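Local coordinates for protein carbamate kinase (Mycoplasma penetrans, PDB 4AXS) that probably catalyses the reversible transfer of phosphate between carbamoyl phosphate and ADP, the ATP-forming last step of the arginine deiminase pathway, at residues Lys48-Lys53 against Ala313-Val318; His110-Ile115 against Val205-Gly210; Met76-Phe81 against Val151-Ser156; Ser41-Leu46 against Gly105-His110. All coordinates share one frame; numbering follows the deposited sequence.

From the N terminus, 41-46 opens interaction 4, and 48-53, almost directly after it, opens interaction 1. Helix 71-83 then supplies 76-81 for interaction 3. Helix 96-121 closes interaction 4 with 105-110 and, sharing H110, opens interaction 2. Interaction 3 closes at 151-156, interaction 2 at strand 205-207 and interaction 1 only beyond strand 309-313. The wide loop of interaction 1 therefore encloses 2 and 3 and crosses 4; interaction 3 crosses both 4 and 2. Helix 96-121 is the common element: A51 of interaction 1 packs on A114 and I115, and M76 and I77 of interaction 3 on Y106. Interactions 2, 3 and 4 also reach the second subunit.

Interaction 1 of 4, residues Lys48-Lys53 against Ala313-Val318; sequences KIPAAK and ADLSKV
L315 lays its CD1 methyl across the start of helix 48-59, touching I49 CG2 at 3.9 Å and P50 CG at 4.0 Å. Both residues meet it obliquely, I49 through its branch methyl and P50 through the ring. One turn further on, K53 reaches over to the other end of the loop. Its chain bends at chi2 (-80°), which brings CD and CE past V318 CG1, with K53 CE 4.0 Å from that methyl. The loop carrying L315 and V318 follows strand 309-313 of the central sheet in this amino acid kinase fold; L315 to V318 form a type I beta turn, and K317 is the N-cap of the short helix 318-321. L315 and V318 also rest on L251, so these two side chains bridge strand 247-251 and helix 48-59. K53 CE sits 3.0 Å from L315 O, whereas K53 NZ stays 3.5 Å from S316 O without a hydrogen bond to it. The ammonium instead forms a salt bridge with E319, in the helix that the turn leads into. Within the loop, K317 NZ makes a salt bridge to D314 OD2 at 3.2 Å, its hydrogen bond weak.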
loop_
_atom_site.group_PDB
_atom_site.type_symbol
_atom_site.label_atom_id
_atom_site.label_comp_id
_atom_site.label_asym_id
_atom_site.label_seq_id
_atom_site.Cartn_x
_atom_site.Cartn_y
_atom_site.Cartn_z
ATOM N N LYS A 48 11.973 12.541 6.241
ATOM C CA LYS A 48 12.944 13.156 5.336
ATOM C C LYS A 48 14.334 12.621 5.635
ATOM O O LYS A 48 15.080 12.268 4.716
ATOM C CB LYS A 48 12.968 14.682 5.457
ATOM C CG LYS A 48 11.642 15.360 5.745
ATOM C CD LYS A 48 10.791 15.545 4.498
ATOM C CE LYS A 48 9.770 16.643 4.722
ATOM N NZ LYS A 48 10.440 17.953 4.968
ATOM N N ILE A 49 14.678 12.574 6.926
ATOM C CA ILE A 49 16.023 12.158 7.374
ATOM C C ILE A 49 16.474 10.803 6.817
ATOM O O ILE A 49 17.506 10.710 6.158
ATOM C CB ILE A 49 16.149 12.142 8.921
ATOM C CG1 ILE A 49 16.184 13.565 9.476
ATOM C CG2 ILE A 49 17.403 11.400 9.343
ATOM C CD1 ILE A 49 17.322 14.401 8.907
ATOM N N PRO A 50 15.694 9.748 7.075
ATOM C CA PRO A 50 16.059 8.446 6.508
ATOM C C PRO A 50 16.187 8.512 4.980
ATOM O O PRO A 50 17.102 7.917 4.396
ATOM C CB PRO A 50 14.873 7.558 6.890
ATOM C CG PRO A 50 14.233 8.252 8.069
ATOM C CD PRO A 50 14.448 9.698 7.862
ATOM N N ALA A 51 15.272 9.238 4.341
ATOM C CA ALA A 51 15.235 9.288 2.887
ATOM C C ALA A 51 16.524 9.877 2.323
ATOM O O ALA A 51 17.163 9.276 1.455
ATOM C CB ALA A 51 14.014 10.077 2.403
ATOM N N ALA A 52 16.905 11.053 2.809
ATOM C CA ALA A 52 18.171 11.650 2.393
ATOM C C ALA A 52 19.347 10.667 2.569
ATOM O O ALA A 52 20.185 10.518 1.669
ATOM C CB ALA A 52 18.421 12.951 3.140
ATOM N N LYS A 53 19.399 9.986 3.715
ATOM C CA LYS A 53 20.420 8.960 3.915
ATOM C C LYS A 53 20.293 7.854 2.856
ATOM O O LYS A 53 21.299 7.408 2.298
ATOM C CB LYS A 53 20.367 8.350 5.324
ATOM C CG LYS A 53 20.267 9.338 6.485
ATOM C CD LYS A 53 21.589 9.992 6.880
ATOM C CE LYS A 53 21.508 10.480 8.339
ATOM N NZ LYS A 53 22.470 11.572 8.696
ATOM N N ALA A 313 23.053 0.558 14.184
ATOM C CA ALA A 313 23.470 1.915 14.524
ATOM C C ALA A 313 22.303 2.904 14.517
ATOM O O ALA A 313 21.186 2.565 14.116
ATOM C CB ALA A 313 24.572 2.377 13.582
ATOM N N ASP A 314 22.579 4.132 14.958
ATOM C CA ASP A 314 21.573 5.189 15.033
ATOM C C ASP A 314 21.444 5.925 13.705
ATOM O O ASP A 314 22.305 5.813 12.834
ATOM C CB ASP A 314 21.827 6.100 16.239
ATOM C CG ASP A 314 20.851 7.280 16.310
ATOM O OD1 ASP A 314 19.688 7.147 15.862
ATOM O OD2 ASP A 314 21.241 8.351 16.829
ATOM N N LEU A 315 20.344 6.660 13.560
ATOM C CA LEU A 315 20.085 7.479 12.379
ATOM C C LEU A 315 21.055 8.599 12.008
ATOM O O LEU A 315 21.409 8.767 10.837
ATOM C CB LEU A 315 18.804 8.280 12.604
ATOM C CG LEU A 315 17.487 7.599 12.218
ATOM C CD1 LEU A 315 17.197 7.780 10.729
ATOM C CD2 LEU A 315 17.509 6.121 12.618
ATOM N N SER A 316 21.463 9.369 13.013
ATOM C CA SER A 316 22.392 10.483 12.823
ATOM C C SER A 316 23.731 9.929 12.311
ATOM O O SER A 316 24.388 10.534 11.455
ATOM C CB SER A 316 22.621 11.177 14.173
ATOM O OG SER A 316 21.422 11.707 14.717
ATOM N N LYS A 317 24.130 8.777 12.834
ATOM C CA LYS A 317 25.498 8.316 12.644
ATOM C C LYS A 317 25.609 7.056 11.796
ATOM O O LYS A 317 26.458 6.196 12.059
ATOM C CB LYS A 317 26.154 8.109 14.011
ATOM C CG LYS A 317 25.935 9.298 14.950
ATOM C CD LYS A 317 26.306 8.984 16.385
ATOM C CE LYS A 317 25.533 9.849 17.372
ATOM N NZ LYS A 317 24.200 9.270 17.706
ATOM N N VAL A 318 24.777 6.963 10.764
ATOM C CA VAL A 318 24.661 5.724 10.008
ATOM C C VAL A 318 25.603 5.632 8.811
ATOM O O VAL A 318 25.950 4.535 8.379
ATOM C CB VAL A 318 23.216 5.465 9.562
ATOM C CG1 VAL A 318 22.634 6.695 8.868
ATOM C CG2 VAL A 318 23.153 4.241 8.653
#

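Interaction 2 of 4, residues His110-Ile115 against Val205-Gly210; sequences HMLTAI and VCIVGG
I207 drives its CD1 methyl between M111 and L112 of helix 96-121, part of one helix layer of the alpha/beta/alpha sandwich formed by the amino acid kinase fold. Strand 205-207 runs nearly antiparallel to the helix segment, 160° between their directions, with the axes 10.2 Å apart. Backbone hydrogen bonds join the strand and the residue after it to L129 and F131 on one hand and to V66 on the other, so it is held between strands 128-130 and 64-68. V205 and I207 turn their side chains to helix 96-121; C206 points away from it and packs on N199 and V200 of helix 193-201.

The contact is entirely apolar and buried, with no hydrogen bond from one segment to the other. M111 takes part through CB; its side chain also packs on V66 and H68. L112 starts off to one side; a chi1 of -151° carries its CG round to the side opposite the main-chain nitrogen, and CD1 crosses I207 at an angle. I115 and V205 point at each other end to end, though their terminal methyls are modelled too close for the spacing to be trusted.

Polar links lie outside the interface. On the helix, A114 N bonds to H110 O at 3.1 Å, and T113, which takes no part in the contact with the strand, bonds through OG1 to Q134 of the second subunit. The I207 CD1 methyl lies 4.0 Å from M111 CB and 4.1 Å from L112 CD1.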
loop_
_atom_site.group_PDB
_atom_site.type_symbol
_atom_site.label_atom_id
_atom_site.label_comp_id
_atom_site.label_asym_id
_atom_site.label_seq_id
_atom_site.Cartn_x
_atom_site.Cartn_y
_atom_site.Cartn_z
ATOM N N HIS A 110 4.141 8.434 2.820
ATOM C CA HIS A 110 5.143 9.401 3.267
ATOM C C HIS A 110 6.556 9.029 2.801
ATOM O O HIS A 110 7.293 9.865 2.291
ATOM C CB HIS A 110 5.093 9.582 4.780
ATOM C CG HIS A 110 3.989 10.481 5.245
ATOM N ND1 HIS A 110 3.302 10.263 6.426
ATOM C CD2 HIS A 110 3.472 11.606 4.713
ATOM C CE1 HIS A 110 2.402 11.215 6.586
ATOM N NE2 HIS A 110 2.478 12.043 5.560
ATOM N N MET A 111 6.924 7.769 2.942
ATOM C CA MET A 111 8.210 7.322 2.438
ATOM C C MET A 111 8.352 7.491 0.919
ATOM O O MET A 111 9.383 7.979 0.450
ATOM C CB MET A 111 8.499 5.880 2.889
ATOM C CG MET A 111 8.548 5.747 4.424
ATOM S SD MET A 111 9.076 4.140 5.055
ATOM C CE MET A 111 10.798 4.170 4.580
ATOM N N LEU A 112 7.316 7.119 0.161
ATOM C CA LEU A 112 7.366 7.182 -1.299
ATOM C C LEU A 112 7.644 8.587 -1.815
ATOM O O LEU A 112 8.443 8.773 -2.730
ATOM C CB LEU A 112 6.069 6.676 -1.904
ATOM C CG LEU A 112 6.208 6.054 -3.288
ATOM C CD1 LEU A 112 7.294 4.982 -3.260
ATOM C CD2 LEU A 112 4.867 5.470 -3.717
ATOM N N THR A 113 6.983 9.584 -1.242
ATOM C CA THR A 113 7.299 10.956 -1.614
ATOM C C THR A 113 8.755 11.256 -1.266
ATOM O O THR A 113 9.576 11.553 -2.142
ATOM C CB THR A 113 6.427 11.980 -0.870
ATOM O OG1 THR A 113 5.051 11.796 -1.211
ATOM C CG2 THR A 113 6.834 13.384 -1.248
ATOM N N ALA A 114 9.064 11.151 0.027
ATOM C CA ALA A 114 10.324 11.634 0.568
ATOM C C ALA A 114 11.544 11.048 -0.129
ATOM O O ALA A 114 12.492 11.771 -0.463
ATOM C CB ALA A 114 10.382 11.376 2.051
ATOM N N ILE A 115 11.529 9.745 -0.363
ATOM C CA ILE A 115 12.718 9.113 -0.915
ATOM C C ILE A 115 12.813 9.395 -2.408
ATOM O O ILE A 115 13.907 9.531 -2.960
ATOM C CB ILE A 115 12.760 7.604 -0.632
ATOM C CG1 ILE A 115 13.932 6.966 -1.366
ATOM C CG2 ILE A 115 11.465 6.948 -1.086
ATOM C CD1 ILE A 115 13.893 5.469 -1.347
ATOM N N VAL A 205 14.365 1.159 -6.394
ATOM C CA VAL A 205 14.434 1.258 -4.939
ATOM C C VAL A 205 13.082 0.879 -4.322
ATOM O O VAL A 205 12.125 1.654 -4.361
ATOM C CB VAL A 205 14.898 2.656 -4.481
ATOM C CG1 VAL A 205 14.203 3.721 -5.276
ATOM C CG2 VAL A 205 14.657 2.846 -2.989
ATOM N N CYS A 206 13.036 -0.324 -3.749
ATOM C CA CYS A 206 11.808 -0.990 -3.340
ATOM C C CYS A 206 11.538 -0.927 -1.844
ATOM O O CYS A 206 12.358 -1.360 -1.046
ATOM C CB CYS A 206 11.887 -2.468 -3.706
ATOM S SG CYS A 206 12.323 -2.816 -5.398
ATOM N N ILE A 207 10.356 -0.441 -1.474
ATOM C CA ILE A 207 9.956 -0.392 -0.074
ATOM C C ILE A 207 9.020 -1.550 0.229
ATOM O O ILE A 207 7.956 -1.674 -0.380
ATOM C CB ILE A 207 9.282 0.941 0.278
ATOM C CG1 ILE A 207 10.106 2.110 -0.267
ATOM C CG2 ILE A 207 9.085 1.055 1.779
ATOM C CD1 ILE A 207 9.429 3.453 -0.129
ATOM N N VAL A 208 9.432 -2.402 1.164
ATOM C CA VAL A 208 8.676 -3.601 1.507
ATOM C C VAL A 208 8.707 -3.908 2.998
ATOM O O VAL A 208 9.432 -3.263 3.773
ATOM C CB VAL A 208 9.228 -4.827 0.785
ATOM C CG1 VAL A 208 8.955 -4.736 -0.704
ATOM C CG2 VAL A 208 10.712 -4.969 1.059
ATOM N N GLY A 209 7.925 -4.910 3.393
ATOM C CA GLY A 209 7.877 -5.350 4.782
ATOM C C GLY A 209 7.441 -4.256 5.742
ATOM O O GLY A 209 7.926 -4.189 6.885
ATOM N N GLY A 210 6.532 -3.392 5.281
ATOM C CA GLY A 210 6.005 -2.325 6.117
ATOM C C GLY A 210 5.381 -2.909 7.370
ATOM O O GLY A 210 4.528 -3.784 7.281
#

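Interaction 3 of 4, residues Met76-Phe81 against Val151-Ser156; sequences MIFNAF and VGPFYS
F78 and N79 of helix 71-83 meet a non-regular chain at V151-P153, where N79 CA and G152 CA come within 5.7 Å and the backbone of G152 takes a positive phi of 64°. The F78 ring, swung away from the backbone N (chi1 180°), extends from the helix so that its rim confronts the loop. G152 CA stands at the ring edge, near its plane, 4.2 Å from F78 CD2; with no side chain on the glycine, the main chain itself meets the ring. P153 adds its CD at the ring edge too, 4.2 Å from F78 CE2, the two side chains crossing at about a right angle. V151 CG1 approaches the ring more obliquely, 4.4 Å from F78 CE2. F96 of helix 96-121 meets F78 edge-to-face and also touches V151, which joins both helices to the loop. N79 runs alongside P153 in the opposite sense, bringing N79 OD1 to 3.6 Å from G152 CA and 3.8 Å from P153 CD. The loop probably belongs to the protruding subdomain characteristic of carbamate kinases. Soon after it the chain is not modelled, from 157 to 164. With a ring edge and an amide oxygen set against C-H groups, and no hydrogen bond between the segments, the contact is held by van der Waals packing, consistent with a modest grip on a mobile region.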
loop_
_atom_site.group_PDB
_atom_site.type_symbol
_atom_site.label_atom_id
_atom_site.label_comp_id
_atom_site.label_asym_id
_atom_site.label_seq_id
_atom_site.Cartn_x
_atom_site.Cartn_y
_atom_site.Cartn_z
ATOM N N MET A 76 -2.247 3.750 16.399
ATOM C CA MET A 76 -3.027 4.957 16.308
ATOM C C MET A 76 -4.258 4.774 15.486
ATOM O O MET A 76 -5.279 5.375 15.746
ATOM C CB MET A 76 -2.221 6.066 15.677
ATOM C CG MET A 76 -3.020 6.993 14.802
ATOM S SD MET A 76 -1.999 8.325 14.176
ATOM C CE MET A 76 -1.916 7.865 12.467
ATOM N N ILE A 77 -4.144 3.940 14.477
ATOM C CA ILE A 77 -5.185 3.762 13.517
ATOM C C ILE A 77 -6.188 2.813 14.059
ATOM O O ILE A 77 -7.341 2.937 13.794
ATOM C CB ILE A 77 -4.644 3.179 12.203
ATOM C CG1 ILE A 77 -3.934 4.250 11.382
ATOM C CG2 ILE A 77 -5.766 2.573 11.414
ATOM C CD1 ILE A 77 -2.942 3.736 10.372
ATOM N N PHE A 78 -5.728 1.840 14.807
ATOM C CA PHE A 78 -6.586 0.801 15.322
ATOM C C PHE A 78 -7.407 1.255 16.526
ATOM O O PHE A 78 -8.569 0.925 16.655
ATOM C CB PHE A 78 -5.740 -0.403 15.673
ATOM C CG PHE A 78 -6.513 -1.537 16.219
ATOM C CD1 PHE A 78 -7.098 -2.449 15.383
ATOM C CD2 PHE A 78 -6.642 -1.699 17.573
ATOM C CE1 PHE A 78 -7.800 -3.506 15.884
ATOM C CE2 PHE A 78 -7.333 -2.747 18.085
ATOM C CZ PHE A 78 -7.915 -3.656 17.237
ATOM N N ASN A 79 -6.773 2.017 17.393
ATOM C CA ASN A 79 -7.417 2.671 18.505
ATOM C C ASN A 79 -8.606 3.483 18.022
ATOM O O ASN A 79 -9.741 3.163 18.266
ATOM C CB ASN A 79 -6.444 3.629 19.153
ATOM C CG ASN A 79 -5.523 2.941 20.123
ATOM O OD1 ASN A 79 -5.722 1.804 20.451
ATOM N ND2 ASN A 79 -4.538 3.637 20.601
ATOM N N ALA A 80 -8.267 4.544 17.315
ATOM C CA ALA A 80 -9.182 5.390 16.589
ATOM C C ALA A 80 -10.470 4.778 16.036
ATOM O O ALA A 80 -11.469 5.451 15.980
ATOM C CB ALA A 80 -8.440 6.088 15.478
ATOM N N PHE A 81 -10.461 3.533 15.605
ATOM C CA PHE A 81 -11.662 2.980 15.008
ATOM C C PHE A 81 -12.474 2.476 16.138
ATOM O O PHE A 81 -13.635 2.145 16.033
ATOM C CB PHE A 81 -11.313 1.825 14.113
ATOM C CG PHE A 81 -11.215 2.182 12.676
ATOM C CD1 PHE A 81 -12.322 2.470 11.944
ATOM C CD2 PHE A 81 -9.996 2.201 12.046
ATOM C CE1 PHE A 81 -12.211 2.775 10.606
ATOM C CE2 PHE A 81 -9.887 2.522 10.728
ATOM C CZ PHE A 81 -10.994 2.806 10.004
ATOM N N VAL A 151 -1.836 -5.115 22.765
ATOM C CA VAL A 151 -2.290 -4.291 21.640
ATOM C C VAL A 151 -3.594 -3.546 21.945
ATOM O O VAL A 151 -4.441 -4.040 22.695
ATOM C CB VAL A 151 -2.480 -5.154 20.358
ATOM C CG1 VAL A 151 -3.757 -4.769 19.608
ATOM C CG2 VAL A 151 -1.247 -5.062 19.456
ATOM N N GLY A 152 -3.742 -2.356 21.365
ATOM C CA GLY A 152 -4.992 -1.618 21.422
ATOM C C GLY A 152 -5.425 -1.190 22.811
ATOM O O GLY A 152 -4.612 -1.131 23.730
ATOM N N PRO A 153 -6.726 -0.887 22.963
ATOM C CA PRO A 153 -7.360 -0.341 24.176
ATOM C C PRO A 153 -7.032 -1.091 25.471
ATOM O O PRO A 153 -7.230 -2.308 25.551
ATOM C CB PRO A 153 -8.857 -0.472 23.871
ATOM C CG PRO A 153 -8.932 -0.378 22.374
ATOM C CD PRO A 153 -7.697 -1.065 21.868
ATOM N N PHE A 154 -6.554 -0.348 26.469
ATOM C CA PHE A 154 -6.231 -0.875 27.794
ATOM C C PHE A 154 -7.508 -1.042 28.622
ATOM O O PHE A 154 -7.537 -0.708 29.807
ATOM C CB PHE A 154 -5.266 0.087 28.508
ATOM N N TYR A 155 -8.566 -1.560 28.004
ATOM C CA TYR A 155 -9.836 -1.726 28.710
ATOM C C TYR A 155 -9.930 -3.041 29.477
ATOM O O TYR A 155 -8.994 -3.849 29.459
ATOM C CB TYR A 155 -11.017 -1.564 27.758
ATOM C CG TYR A 155 -11.316 -0.119 27.447
ATOM C CD1 TYR A 155 -10.721 0.902 28.178
ATOM C CD2 TYR A 155 -12.190 0.230 26.422
ATOM C CE1 TYR A 155 -10.986 2.228 27.903
ATOM C CE2 TYR A 155 -12.462 1.561 26.138
ATOM C CZ TYR A 155 -11.858 2.555 26.882
ATOM O OH TYR A 155 -12.131 3.875 26.597
ATOM N N SER A 156 -11.062 -3.246 30.147
ATOM C CA SER A 156 -11.227 -4.390 31.034
ATOM C C SER A 156 -12.662 -4.486 31.555
ATOM O O SER A 156 -13.626 -4.266 30.814
ATOM C CB SER A 156 -10.230 -4.296 32.199
ATOM O OG SER A 156 -10.210 -5.489 32.966
#

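Interaction 4 of 4, residues Ser41-Leu46 against Gly105-His110; sequences SQQKEL and GYIGYH
Q43 and H110 join helix 40-46 to helix 96-121, two neighbouring helices of the amino acid kinase fold whose segments cross at -45°. The tight part centres on the Q43 amide, buried among Y106, I107 and H110. With CG anti to the backbone N (chi1 -172°) and the chain extended beyond it, Q43 brings OE1 to the edge of the imidazole, in its plane. H110 ND1 donates to Q43 OE1 at 2.8 Å with an N-H...O angle of 157°. The same oxygen lies over one face of Y106, modelled too close to that ring, so its exact place is less sure. Q43 NE2 packs on I107 CG1 at 3.5 Å. H110 NE2 bonds to E98 of the second subunit. K44 packs on the imidazole: its CB makes a CH-pi contact, 4.1 Å from the ring centroid, and CG, CD and CE follow along CD2 and NE2, while Y109 CD2 lies over the opposite face. The looser side is at the end of K44, beyond CE. There the ammonium has a weak, long ion pair with E98 of the second subunit, and a water links the helices, 3.2 Å from K44 NZ and 2.8 Å from Y109 OH, in the plane of the tyrosine ring.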
loop_
_atom_site.group_PDB
_atom_site.type_symbol
_atom_site.label_atom_id
_atom_site.label_comp_id
_atom_site.label_asym_id
_atom_site.label_seq_id
_atom_site.Cartn_x
_atom_site.Cartn_y
_atom_site.Cartn_z
ATOM N N SER A 41 1.508 14.845 10.669
ATOM C CA SER A 41 2.194 16.123 10.599
ATOM C C SER A 41 3.686 15.906 10.657
ATOM O O SER A 41 4.400 16.302 9.735
ATOM C CB SER A 41 1.751 17.052 11.735
ATOM O OG SER A 41 0.391 17.460 11.606
ATOM N N GLN A 42 4.149 15.255 11.731
ATOM C CA GLN A 42 5.582 15.086 11.983
ATOM C C GLN A 42 6.191 13.879 11.262
ATOM O O GLN A 42 7.386 13.883 10.937
ATOM C CB GLN A 42 5.882 15.033 13.485
ATOM C CG GLN A 42 5.411 13.770 14.196
ATOM C CD GLN A 42 5.819 13.732 15.674
ATOM O OE1 GLN A 42 6.769 13.043 16.047
ATOM N NE2 GLN A 42 5.096 14.470 16.516
ATOM N N GLN A 43 5.373 12.854 11.012
ATOM C CA GLN A 43 5.815 11.704 10.233
ATOM C C GLN A 43 6.310 12.193 8.873
ATOM O O GLN A 43 7.355 11.745 8.380
ATOM C CB GLN A 43 4.685 10.660 10.072
ATOM C CG GLN A 43 5.142 9.332 9.427
ATOM C CD GLN A 43 4.037 8.276 9.321
ATOM O OE1 GLN A 43 3.126 8.380 8.487
ATOM N NE2 GLN A 43 4.140 7.233 10.137
ATOM N N LYS A 44 5.563 13.122 8.273
ATOM C CA LYS A 44 6.011 13.758 7.039
ATOM C C LYS A 44 7.369 14.444 7.230
ATOM O O LYS A 44 8.247 14.367 6.372
ATOM C CB LYS A 44 4.964 14.746 6.523
ATOM C CG LYS A 44 4.829 14.761 5.005
ATOM C CD LYS A 44 3.694 15.699 4.562
ATOM C CE LYS A 44 2.559 15.692 5.596
ATOM N NZ LYS A 44 1.285 16.304 5.103
ATOM N N GLU A 45 7.541 15.113 8.364
ATOM C CA GLU A 45 8.872 15.631 8.764
ATOM C C GLU A 45 9.963 14.598 9.015
ATOM O O GLU A 45 11.016 14.620 8.382
ATOM C CB GLU A 45 8.758 16.453 10.037
ATOM C CG GLU A 45 9.447 17.790 9.920
ATOM C CD GLU A 45 9.199 18.452 8.565
ATOM O OE1 GLU A 45 8.065 18.920 8.332
ATOM O OE2 GLU A 45 10.134 18.496 7.731
ATOM N N LEU A 46 9.709 13.686 9.944
ATOM C CA LEU A 46 10.723 12.709 10.361
ATOM C C LEU A 46 11.241 11.946 9.133
ATOM O O LEU A 46 12.446 11.759 8.980
ATOM C CB LEU A 46 10.121 11.739 11.390
ATOM C CG LEU A 46 10.141 12.166 12.871
ATOM C CD1 LEU A 46 10.157 13.676 13.075
ATOM C CD2 LEU A 46 8.988 11.552 13.627
ATOM N N GLY A 105 -0.057 1.719 3.924
ATOM C CA GLY A 105 -0.350 2.709 2.910
ATOM C C GLY A 105 -0.238 4.110 3.467
ATOM O O GLY A 105 0.040 5.081 2.742
ATOM N N TYR A 106 -0.457 4.224 4.771
ATOM C CA TYR A 106 -0.263 5.503 5.427
ATOM C C TYR A 106 1.237 5.814 5.423
ATOM O O TYR A 106 1.663 6.870 4.952
ATOM C CB TYR A 106 -0.862 5.471 6.831
ATOM C CG TYR A 106 -0.399 6.576 7.762
ATOM C CD1 TYR A 106 -0.406 7.906 7.352
ATOM C CD2 TYR A 106 0.028 6.282 9.068
ATOM C CE1 TYR A 106 0.009 8.917 8.204
ATOM C CE2 TYR A 106 0.438 7.281 9.921
ATOM C CZ TYR A 106 0.428 8.601 9.483
ATOM O OH TYR A 106 0.839 9.609 10.325
ATOM N N ILE A 107 2.048 4.872 5.876
ATOM C CA ILE A 107 3.480 5.112 5.910
ATOM C C ILE A 107 4.128 5.074 4.522
ATOM O O ILE A 107 5.026 5.864 4.225
ATOM C CB ILE A 107 4.199 4.121 6.859
ATOM C CG1 ILE A 107 3.666 4.269 8.291
ATOM C CG2 ILE A 107 5.704 4.345 6.813
ATOM C CD1 ILE A 107 3.691 2.993 9.087
ATOM N N GLY A 108 3.687 4.152 3.673
ATOM C CA GLY A 108 4.313 3.999 2.374
ATOM C C GLY A 108 4.180 5.279 1.573
ATOM O O GLY A 108 5.058 5.657 0.797
ATOM N N TYR A 109 3.064 5.957 1.779
ATOM C CA TYR A 109 2.839 7.234 1.142
ATOM C C TYR A 109 3.918 8.253 1.518
ATOM O O TYR A 109 4.547 8.866 0.638
ATOM C CB TYR A 109 1.437 7.737 1.488
ATOM C CG TYR A 109 1.231 9.214 1.299
ATOM C CD1 TYR A 109 1.621 9.852 0.126
ATOM C CD2 TYR A 109 0.614 9.969 2.282
ATOM C CE1 TYR A 109 1.413 11.220 -0.050
ATOM C CE2 TYR A 109 0.398 11.321 2.118
ATOM C CZ TYR A 109 0.798 11.941 0.959
ATOM O OH TYR A 109 0.585 13.286 0.817
ATOM N N HIS A 110 4.141 8.434 2.820
ATOM C CA HIS A 110 5.143 9.401 3.267
ATOM C C HIS A 110 6.556 9.029 2.801
ATOM O O HIS A 110 7.293 9.865 2.291
ATOM C CB HIS A 110 5.093 9.582 4.780
ATOM C CG HIS A 110 3.989 10.481 5.245
ATOM N ND1 HIS A 110 3.302 10.263 6.426
ATOM C CD2 HIS A 110 3.472 11.606 4.713
ATOM C CE1 HIS A 110 2.402 11.215 6.586
ATOM N NE2 HIS A 110 2.478 12.043 5.560
HETATM O O HOH W 1 -0.474 14.966 2.853
#